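PDB 3NQP: SusD superfamily protein from Bacteroides fragilis NCTC 9343, which probably binds glycans at the outer membrane as a SusD-like lipoprotein, working with a TonB-dependent transporter in nutrient uptake. Local coordinates for residues T25-I28 / D29-K33; G86-F89 / G90-T93; L95-F98 / I99-T103; K113-Y116 / L117-Y121. All coordinates share one frame; numbering follows the deposited sequence. Where two conformers were deposited one is given.

Contact 1: residues T25-I28 / D29-K33; sequences TAYI and DGIHK. With EDO (1,2-ethanediol), chain G.
Tyr27 and Ile31, and likewise Ile28 and His32, meet one turn apart on helix 21-37, part of the alpha-helical framework of the SusD fold. The backbone supplies four regular i to i+4 hydrogen bonds, from Asp29 N to Thr25 O through to His32 N to Ile28 O.

The polar feature that departs from routine is the imidazole of His32. Its ND1 gives a second bond to Ile28 O, at 2.8 Å and almost straight (171°), with the oxygen lying in the ring plane. The carbonyl thus accepts two donors, which arrive from opposite faces of its plane. ND1 donates to the carbonyl, while NE2 accepts from the amide N of Trp198, so both nitrogens are engaged and the ring's rotation is fixed.

Apolar packing is lighter. Tyr27 CG stands anti to the backbone N (chi1 -156°), and CD1 of Ile31 approaches the edge of its ring. The carboxylate of Asp29 is taken up by a salt bridge with Arg192 and a hydrogen bond with the hydroxyl of Tyr197.

At the C-terminal end of the segment, Lys33 NZ donates to O1 of a 1,2-ethanediol, probably from the crystallisation liquor, at 2.7 Å.

Contact 2: residues G86-F89 / G90-T93; sequences GDLF and GRIT
Arg91 reaches back along its own helix start to Asp87: NH1 makes a weak hydrogen bond to Asp87 O, 3.1 Å long and bent to 133°, with the oxygen at the edge of the guanidinium and in its plane. The chain is extended from CG to NE, and on the way its CD passes CD2 of Leu88 at 4.1 Å. On another side of the turn Phe89 and Ile92 run alongside each other, CD1 of the ring to CD1 of the isoleucine at 3.9 Å.

Backbone bonds of the opening helical turn lie behind these side chains. Ile92 N donates to Leu88 O, and Thr93 N to Phe89 O. Thr93 OG1 also lies close to Phe89 O and to Gly90 O, its chi1 of 55° placing it between the backbone N and the carbonyl carbon.

Two waters complete the second shell. One accepts from Gly90 N and donates to Asp87 OD1 at 2.7 Å, bridging the aspartate to the first turn; the other donates to Asp87 O and lies by Arg91 N. Farther out, Arg91 NE is bonded to His34 O, which helps to hold the guanidinium, and an acetate ion, probably from the crystallisation liquor, lies beside this side chain. Phe89 takes a cation-pi contact from Arg141, while Ile92 rests on Tyr128 and Leu131 of helix 110-135.

The whole is a solvated helix N-terminus, where water carries the loop's polar groups to early amides of helix 89-102.

Contact 3: residues L95-F98 / I99-T103; sequences LNLF and IARVT
Phe98 offers one face of its ring to Val102 on the next turn of helix 89-102. CG2 of the valine sits over the ring centre, 3.7 Å from the centroid and only 14° off the normal, a well-centred CH-pi contact. Phe98 CG is anti to the backbone N (chi1 -173°), which puts the ring under the methyl of the residue four places on.

Leu97 and Arg101 form a second pair. The isobutyl group meets the polar end of the arginine: Leu97 CD2 comes within 3.5 Å of Arg101 NH2, and CD1 lies at the guanidinium edge. Beyond it, Arg101 makes a cation-pi contact with Trp18, whose side chain also touches Phe98 and Val102.

Regular i to i+4 hydrogen bonds run through the backbone of the segment. Toward the C-terminal end Ile99 O receives both Thr103 N and Thr103 OG1, the hydroxyl at 2.8 Å, from opposite faces of the carbonyl plane. The amide of Asn96 is held by Arg124 and by the carbonyl of Arg141.

The chemistry is therefore mainly dispersive on the Phe98 side, while the charge of Arg101 is probably eased in part by the ring of Trp18.

Contact 4: residues K113-Y116 / L117-Y121; sequences KNFY and LGEVY
Glu119 meets two aromatic residues of the preceding turn, Phe115 and Tyr116, and the two rings are turned very differently against its carboxylate. The plane of the Tyr116 ring is within 9° of the carboxylate plane, and the two side chains run alongside each other, CD1 to OE1 at 3.7 Å. Phe115 instead crosses the glutamate at an angle, its ring inclined 52° to the carboxylate. Here the approach is nearer, with Phe115 CE2 3.3 Å from Glu119 OE2.

The first torsions explain this fork. Phe115 has CG anti to the backbone N (chi1 -166°), whereas in Tyr116 CG lies beside the backbone N, bringing the rings to the glutamate from different directions. Glu119 is extended beyond CG and can reach both. Both approaches are oblique; the carboxylate oxygens come against ring carbons in a buried setting.

Lys113 and Leu117 pack alongside one another on a further side of the helix, CG to CD1 at 3.8 Å. The lysine chain then bends at chi3 and carries NZ away to Ala105 O. Regular backbone bonds accompany these pairs, Leu117 N reaching Lys113 O at 2.8 Å.

Helix 110-135 is packed on several sides. Phe115 meets Phe181 of helix 163-181 edge to face, and Gly118 O accepts from Ser177 of the same helix. Val120 rests on Phe98 and Ile99 of helix 89-102, while Tyr116 and Glu119 touch Ile28 of helix 21-37.

Overall arrangement
From the N terminus, contact 1 lies on helix 21-37, contact 2 at the start of helix 89-102, contact 3 farther along that helix and contact 4 on helix 110-135. All are local and follow in series, so none closes a long loop and none nests or crosses. What joins them is helix packing. Contact 1 touches contact 3 through Tyr27 CD2 and Phe98 CD1 (3.7 Å) and contact 4 through a probable hydrogen bond between Thr25 OG1 and Tyr116 OH. Contacts 3 and 4, with centres about 10 Å apart, meet where Ile99 packs on Tyr121. Contact 2 adjoins contact 3 in sequence and touches neither contact 1 nor contact 4.

Contact 1: residues T25-I28 / D29-K33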
loop_
_atom_site.group_PDB
_atom_site.type_symbol
_atom_site.label_atom_id
_atom_site.label_comp_id
_atom_site.label_asym_id
_atom_site.label_seq_id
_atom_site.Cartn_x
_atom_site.Cartn_y
_atom_site.Cartn_z
ATOM N N THR A 25 27.351 5.228 -4.116
ATOM C CA THR A 25 26.525 4.173 -4.659
ATOM C C THR A 25 26.163 3.122 -3.586
ATOM O O THR A 25 25.021 2.640 -3.549
ATOM C CB THR A 25 27.232 3.537 -5.834
ATOM O OG1 THR A 25 27.379 4.512 -6.860
ATOM C CG2 THR A 25 26.427 2.315 -6.378
ATOM N N ALA A 26 27.132 2.776 -2.725
ATOM C CA ALA A 26 26.880 1.897 -1.577
ATOM C C ALA A 26 25.798 2.495 -0.662
ATOM O O ALA A 26 24.911 1.788 -0.200
ATOM C CB ALA A 26 28.183 1.612 -0.757
ATOM N N TYR A 27 25.869 3.790 -0.405
ATOM C CA TYR A 27 24.921 4.402 0.472
ATOM C C TYR A 27 23.519 4.401 -0.171
ATOM O O TYR A 27 22.531 4.192 0.525
ATOM C CB TYR A 27 25.395 5.805 0.839
ATOM C CG TYR A 27 24.854 6.327 2.137
ATOM C CD1 TYR A 27 25.560 6.151 3.329
ATOM C CD2 TYR A 27 23.638 7.021 2.185
ATOM C CE1 TYR A 27 25.112 6.667 4.524
ATOM C CE2 TYR A 27 23.173 7.545 3.378
ATOM C CZ TYR A 27 23.913 7.356 4.553
ATOM O OH TYR A 27 23.482 7.841 5.744
ATOM N N ILE A 28 23.438 4.582 -1.489
ATOM C CA ILE A 28 22.163 4.472 -2.207
ATOM C C ILE A 28 21.575 3.085 -2.068
ATOM O O ILE A 28 20.351 2.942 -1.870
ATOM C CB ILE A 28 22.296 4.826 -3.718
ATOM C CG1 ILE A 28 22.364 6.328 -3.882
ATOM C CG2 ILE A 28 21.100 4.289 -4.565
ATOM C CD1 ILE A 28 21.023 7.018 -3.713
ATOM N N ASP A 29 22.416 2.059 -2.182
ATOM C CA ASP A 29 21.940 0.708 -1.944
ATOM C C ASP A 29 21.417 0.527 -0.539
ATOM O O ASP A 29 20.389 -0.112 -0.340
ATOM C CB ASP A 29 23.034 -0.328 -2.241
ATOM C CG ASP A 29 23.284 -0.490 -3.725
ATOM O OD1 ASP A 29 22.676 0.236 -4.539
ATOM O OD2 ASP A 29 24.083 -1.363 -4.081
ATOM N N GLY A 30 22.141 1.073 0.433
ATOM C CA GLY A 30 21.734 1.008 1.842
ATOM C C GLY A 30 20.415 1.702 2.062
ATOM O O GLY A 30 19.565 1.202 2.782
ATOM N N ILE A 31 20.273 2.889 1.499
ATOM C CA ILE A 31 18.987 3.620 1.564
ATOM C C ILE A 31 17.849 2.723 1.047
ATOM O O ILE A 31 16.768 2.665 1.649
ATOM C CB ILE A 31 19.027 4.963 0.791
ATOM C CG1 ILE A 31 19.785 6.046 1.596
ATOM C CG2 ILE A 31 17.561 5.419 0.392
ATOM C CD1 ILE A 31 20.274 7.251 0.734
ATOM N N HIS A 32 18.081 2.012 -0.055
ATOM C CA HIS A 32 17.020 1.147 -0.578
ATOM C C HIS A 32 16.718 -0.093 0.300
ATOM O O HIS A 32 15.595 -0.546 0.359
ATOM C CB HIS A 32 17.265 0.774 -2.053
ATOM C CG HIS A 32 16.969 1.897 -2.989
ATOM N ND1 HIS A 32 17.847 2.945 -3.196
ATOM C CD2 HIS A 32 15.863 2.179 -3.717
ATOM C CE1 HIS A 32 17.297 3.814 -4.022
ATOM N NE2 HIS A 32 16.102 3.364 -4.370
ATOM N N LYS A 33 17.726 -0.644 0.965
ATOM C CA LYS A 33 17.515 -1.817 1.798
ATOM C C LYS A 33 16.782 -1.391 3.088
ATOM O O LYS A 33 16.003 -2.146 3.644
ATOM C CB LYS A 33 18.828 -2.535 2.100
ATOM C CG LYS A 33 19.513 -3.116 0.812
ATOM C CD LYS A 33 20.588 -4.134 1.121
ATOM C CE LYS A 33 21.265 -4.713 -0.166
ATOM N NZ LYS A 33 20.472 -4.507 -1.457
HETATM C C1 EDO G . 17.990 -4.390 -4.145
HETATM O O1 EDO G . 18.185 -5.021 -2.863
HETATM C C2 EDO G . 17.674 -2.913 -3.947
HETATM O O2 EDO G . 18.827 -2.290 -3.363
#

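Contact 2: residues G86-F89 / G90-T93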
loop_
_atom_site.group_PDB
_atom_site.type_symbol
_atom_site.label_atom_id
_atom_site.label_comp_id
_atom_site.label_asym_id
_atom_site.label_seq_id
_atom_site.Cartn_x
_atom_site.Cartn_y
_atom_site.Cartn_z
ATOM N N GLY A 86 6.890 5.240 14.026
ATOM C CA GLY A 86 7.137 4.191 13.061
ATOM C C GLY A 86 8.618 3.963 12.752
ATOM O O GLY A 86 8.950 3.402 11.726
ATOM N N ASP A 87 9.494 4.487 13.606
ATOM C CA ASP A 87 10.948 4.368 13.483
ATOM C C ASP A 87 11.438 4.852 12.122
ATOM O O ASP A 87 12.377 4.305 11.571
ATOM C CB ASP A 87 11.369 2.908 13.740
ATOM C CG ASP A 87 12.809 2.781 14.282
ATOM O OD1 ASP A 87 13.397 3.773 14.753
ATOM O OD2 ASP A 87 13.346 1.666 14.256
ATOM N N LEU A 88 10.776 5.845 11.542
ATOM C CA LEU A 88 11.209 6.345 10.251
ATOM C C LEU A 88 12.256 7.466 10.287
ATOM O O LEU A 88 12.871 7.765 9.235
ATOM C CB LEU A 88 10.034 6.782 9.397
ATOM C CG LEU A 88 8.997 5.678 9.092
ATOM C CD1 LEU A 88 7.846 6.226 8.244
ATOM C CD2 LEU A 88 9.645 4.504 8.413
ATOM N N PHE A 89 12.469 8.110 11.424
ATOM C CA PHE A 89 13.381 9.274 11.419
ATOM C C PHE A 89 14.846 8.877 11.232
ATOM O O PHE A 89 15.632 9.670 10.685
ATOM C CB PHE A 89 13.183 10.203 12.641
ATOM C CG PHE A 89 11.976 11.086 12.508
ATOM C CD1 PHE A 89 11.963 12.127 11.588
ATOM C CD2 PHE A 89 10.848 10.838 13.248
ATOM C CE1 PHE A 89 10.863 12.922 11.439
ATOM C CE2 PHE A 89 9.736 11.612 13.084
ATOM C CZ PHE A 89 9.739 12.672 12.198
ATOM N N GLY A 90 15.229 7.669 11.646
ATOM C CA GLY A 90 16.604 7.221 11.383
ATOM C C GLY A 90 16.857 7.160 9.870
ATOM O O GLY A 90 17.884 7.671 9.355
ATOM N N ARG A 91 15.891 6.585 9.148
ATOM C CA ARG A 91 15.947 6.519 7.678
ATOM C C ARG A 91 16.014 7.897 7.032
ATOM O O ARG A 91 16.828 8.127 6.127
ATOM C CB ARG A 91 14.727 5.770 7.156
ATOM C CG ARG A 91 14.856 4.278 7.325
ATOM C CD ARG A 91 13.485 3.668 7.401
ATOM N NE ARG A 91 13.564 2.226 7.418
ATOM C CZ ARG A 91 13.458 1.471 8.501
ATOM N NH1 ARG A 91 13.259 1.984 9.719
ATOM N NH2 ARG A 91 13.563 0.172 8.352
ATOM N N ILE A 92 15.114 8.779 7.476
ATOM C CA ILE A 92 15.072 10.167 6.998
ATOM C C ILE A 92 16.427 10.862 7.207
ATOM O O ILE A 92 16.912 11.555 6.310
ATOM C CB ILE A 92 13.945 11.008 7.664
ATOM C CG1 ILE A 92 12.590 10.576 7.101
ATOM C CG2 ILE A 92 14.161 12.553 7.430
ATOM C CD1 ILE A 92 11.387 10.986 7.934
ATOM N N THR A 93 17.042 10.680 8.368
ATOM C CA THR A 93 18.285 11.397 8.641
ATOM C C THR A 93 19.422 10.931 7.724
ATOM O O THR A 93 20.291 11.729 7.383
ATOM C CB THR A 93 18.661 11.353 10.148
ATOM O OG1 THR A 93 18.723 9.995 10.593
ATOM C CG2 THR A 93 17.606 12.098 10.943
HETATM O O HOH W 1 13.739 6.297 13.956
HETATM O O HOH W 2 14.798 4.785 10.585
#

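Contact 3: residues L95-F98 / I99-T103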
loop_
_atom_site.group_PDB
_atom_site.type_symbol
_atom_site.label_atom_id
_atom_site.label_comp_id
_atom_site.label_asym_id
_atom_site.label_seq_id
_atom_site.Cartn_x
_atom_site.Cartn_y
_atom_site.Cartn_z
ATOM N N LEU A 95 18.863 10.073 4.602
ATOM C CA LEU A 95 18.566 10.811 3.385
ATOM C C LEU A 95 19.135 12.228 3.483
ATOM O O LEU A 95 19.783 12.700 2.552
ATOM C CB LEU A 95 17.063 10.881 3.142
ATOM C CG LEU A 95 16.289 9.553 3.053
ATOM C CD1 LEU A 95 14.865 9.876 2.718
ATOM C CD2 LEU A 95 16.931 8.601 2.066
ATOM N N ASN A 96 18.908 12.894 4.615
ATOM C CA ASN A 96 19.434 14.255 4.807
ATOM C C ASN A 96 20.948 14.256 4.652
ATOM O O ASN A 96 21.512 15.103 3.976
ATOM C CB ASN A 96 19.004 14.796 6.176
ATOM C CG ASN A 96 17.486 14.833 6.350
ATOM O OD1 ASN A 96 16.757 14.799 5.379
ATOM N ND2 ASN A 96 17.017 14.923 7.600
ATOM N N LEU A 97 21.600 13.271 5.260
ATOM C CA LEU A 97 23.047 13.184 5.200
ATOM C C LEU A 97 23.506 12.978 3.757
ATOM O O LEU A 97 24.454 13.584 3.314
ATOM C CB LEU A 97 23.533 12.020 6.082
ATOM C CG LEU A 97 25.047 11.871 6.287
ATOM C CD1 LEU A 97 25.616 13.165 6.869
ATOM C CD2 LEU A 97 25.362 10.683 7.206
ATOM N N PHE A 98 22.840 12.097 3.019
ATOM C CA PHE A 98 23.214 11.907 1.626
ATOM C C PHE A 98 23.115 13.215 0.842
ATOM O O PHE A 98 24.001 13.535 0.036
ATOM C CB PHE A 98 22.375 10.845 0.968
ATOM C CG PHE A 98 22.838 10.482 -0.425
ATOM C CD1 PHE A 98 23.722 9.425 -0.636
ATOM C CD2 PHE A 98 22.361 11.162 -1.530
ATOM C CE1 PHE A 98 24.117 9.073 -1.931
ATOM C CE2 PHE A 98 22.780 10.821 -2.823
ATOM C CZ PHE A 98 23.685 9.784 -3.005
ATOM N N ILE A 99 22.037 13.959 1.061
ATOM C CA ILE A 99 21.810 15.183 0.312
ATOM C C ILE A 99 22.901 16.205 0.638
ATOM O O ILE A 99 23.524 16.763 -0.270
ATOM C CB ILE A 99 20.424 15.786 0.585
ATOM C CG1 ILE A 99 19.332 14.899 -0.038
ATOM C CG2 ILE A 99 20.347 17.181 0.056
ATOM C CD1 ILE A 99 17.881 15.354 0.336
ATOM N N ALA A 100 23.136 16.412 1.931
ATOM C CA ALA A 100 24.229 17.288 2.407
ATOM C C ALA A 100 25.585 16.894 1.780
ATOM O O ALA A 100 26.306 17.735 1.269
ATOM C CB ALA A 100 24.304 17.245 3.964
ATOM N N ARG A 101 25.923 15.617 1.770
ATOM C CA ARG A 101 27.243 15.222 1.236
ATOM C C ARG A 101 27.402 15.258 -0.271
ATOM O O ARG A 101 28.507 15.479 -0.780
ATOM C CB ARG A 101 27.621 13.828 1.703
ATOM C CG ARG A 101 27.936 13.759 3.195
ATOM C CD ARG A 101 28.708 12.468 3.482
ATOM N NE ARG A 101 28.427 11.895 4.794
ATOM C CZ ARG A 101 29.174 10.966 5.394
ATOM N NH1 ARG A 101 30.283 10.495 4.817
ATOM N NH2 ARG A 101 28.823 10.514 6.598
ATOM N N VAL A 102 26.325 14.996 -0.988
ATOM C CA VAL A 102 26.404 14.745 -2.416
ATOM C C VAL A 102 26.055 15.990 -3.266
ATOM O O VAL A 102 26.518 16.097 -4.388
ATOM C CB VAL A 102 25.540 13.515 -2.797
ATOM C CG1 VAL A 102 25.321 13.444 -4.296
ATOM C CG2 VAL A 102 26.174 12.254 -2.272
ATOM N N THR A 103 25.271 16.926 -2.728
ATOM C CA THR A 103 24.832 18.082 -3.497
ATOM C C THR A 103 25.995 18.773 -4.228
ATOM O O THR A 103 25.868 19.075 -5.415
ATOM C CB THR A 103 24.013 19.063 -2.640
ATOM O OG1 THR A 103 22.769 18.442 -2.316
ATOM C CG2 THR A 103 23.702 20.369 -3.383
#

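Contact 4: residues K113-Y116 / L117-Y121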
loop_
_atom_site.group_PDB
_atom_site.type_symbol
_atom_site.label_atom_id
_atom_site.label_comp_id
_atom_site.label_asym_id
_atom_site.label_seq_id
_atom_site.Cartn_x
_atom_site.Cartn_y
_atom_site.Cartn_z
ATOM N N LYS A 113 24.911 11.950 -10.160
ATOM C CA LYS A 113 24.570 12.805 -9.021
ATOM C C LYS A 113 23.071 13.201 -9.076
ATOM O O LYS A 113 22.364 13.117 -8.075
ATOM C CB LYS A 113 25.454 14.041 -9.004
ATOM C CG LYS A 113 25.180 15.010 -7.873
ATOM C CD LYS A 113 25.753 16.385 -8.148
ATOM C CE LYS A 113 27.221 16.460 -7.976
ATOM N NZ LYS A 113 27.738 17.881 -8.036
ATOM N N ASN A 114 22.621 13.663 -10.240
ATOM C CA ASN A 114 21.264 14.133 -10.405
ATOM C C ASN A 114 20.283 12.951 -10.252
ATOM O O ASN A 114 19.219 13.110 -9.668
ATOM C CB ASN A 114 21.079 14.801 -11.763
ATOM C CG ASN A 114 21.740 16.142 -11.854
ATOM O OD1 ASN A 114 22.087 16.748 -10.838
ATOM N ND2 ASN A 114 21.916 16.618 -13.071
ATOM N N PHE A 115 20.651 11.777 -10.771
ATOM C CA PHE A 115 19.776 10.599 -10.628
ATOM C C PHE A 115 19.610 10.208 -9.175
ATOM O O PHE A 115 18.495 9.975 -8.708
ATOM C CB PHE A 115 20.266 9.402 -11.433
ATOM C CG PHE A 115 19.221 8.333 -11.546
ATOM C CD1 PHE A 115 18.226 8.445 -12.491
ATOM C CD2 PHE A 115 19.184 7.279 -10.663
ATOM C CE1 PHE A 115 17.240 7.497 -12.574
ATOM C CE2 PHE A 115 18.171 6.328 -10.751
ATOM C CZ PHE A 115 17.227 6.447 -11.712
ATOM N N TYR A 116 20.735 10.156 -8.461
ATOM C CA TYR A 116 20.758 9.846 -7.049
ATOM C C TYR A 116 20.009 10.894 -6.241
ATOM O O TYR A 116 19.230 10.549 -5.356
ATOM C CB TYR A 116 22.193 9.698 -6.538
ATOM C CG TYR A 116 22.919 8.419 -6.944
ATOM C CD1 TYR A 116 22.256 7.369 -7.571
ATOM C CD2 TYR A 116 24.276 8.267 -6.672
ATOM C CE1 TYR A 116 22.915 6.184 -7.915
ATOM C CE2 TYR A 116 24.954 7.066 -6.988
ATOM C CZ TYR A 116 24.267 6.043 -7.619
ATOM O OH TYR A 116 24.912 4.891 -7.932
ATOM N N LEU A 117 20.203 12.166 -6.552
ATOM C CA LEU A 117 19.500 13.206 -5.781
ATOM C C LEU A 117 17.973 13.134 -6.083
ATOM O O LEU A 117 17.154 13.251 -5.184
ATOM C CB LEU A 117 20.102 14.591 -6.014
ATOM C CG LEU A 117 21.471 14.761 -5.345
ATOM C CD1 LEU A 117 22.146 16.054 -5.760
ATOM C CD2 LEU A 117 21.352 14.614 -3.804
ATOM N N GLY A 118 17.594 12.850 -7.323
ATOM C CA GLY A 118 16.202 12.626 -7.645
ATOM C C GLY A 118 15.632 11.523 -6.774
ATOM O O GLY A 118 14.512 11.621 -6.260
ATOM N N GLU A 119 16.410 10.473 -6.573
ATOM C CA GLU A 119 15.904 9.319 -5.823
ATOM C C GLU A 119 15.717 9.742 -4.364
ATOM O O GLU A 119 14.679 9.447 -3.762
ATOM C CB GLU A 119 16.834 8.114 -5.912
ATOM C CG GLU A 119 16.860 7.459 -7.280
ATOM C CD GLU A 119 17.691 6.196 -7.334
ATOM O OE1 GLU A 119 18.830 6.240 -6.884
ATOM O OE2 GLU A 119 17.217 5.144 -7.859
ATOM N N VAL A 120 16.702 10.457 -3.812
ATOM C CA VAL A 120 16.741 10.676 -2.384
ATOM C C VAL A 120 15.718 11.746 -1.975
ATOM O O VAL A 120 15.078 11.605 -0.962
ATOM C CB VAL A 120 18.171 10.974 -1.883
ATOM C CG1 VAL A 120 18.148 11.450 -0.467
ATOM C CG2 VAL A 120 19.047 9.685 -2.042
ATOM N N TYR A 121 15.517 12.780 -2.791
ATOM C CA TYR A 121 14.421 13.730 -2.526
ATOM C C TYR A 121 13.057 13.096 -2.687
ATOM O O TYR A 121 12.149 13.377 -1.908
ATOM C CB TYR A 121 14.522 14.936 -3.429
ATOM C CG TYR A 121 15.530 15.976 -2.997
ATOM C CD1 TYR A 121 15.171 16.971 -2.071
ATOM C CD2 TYR A 121 16.807 16.028 -3.538
ATOM C CE1 TYR A 121 16.051 17.966 -1.696
ATOM C CE2 TYR A 121 17.715 17.028 -3.131
ATOM C CZ TYR A 121 17.309 17.998 -2.229
ATOM O OH TYR A 121 18.152 18.998 -1.842
#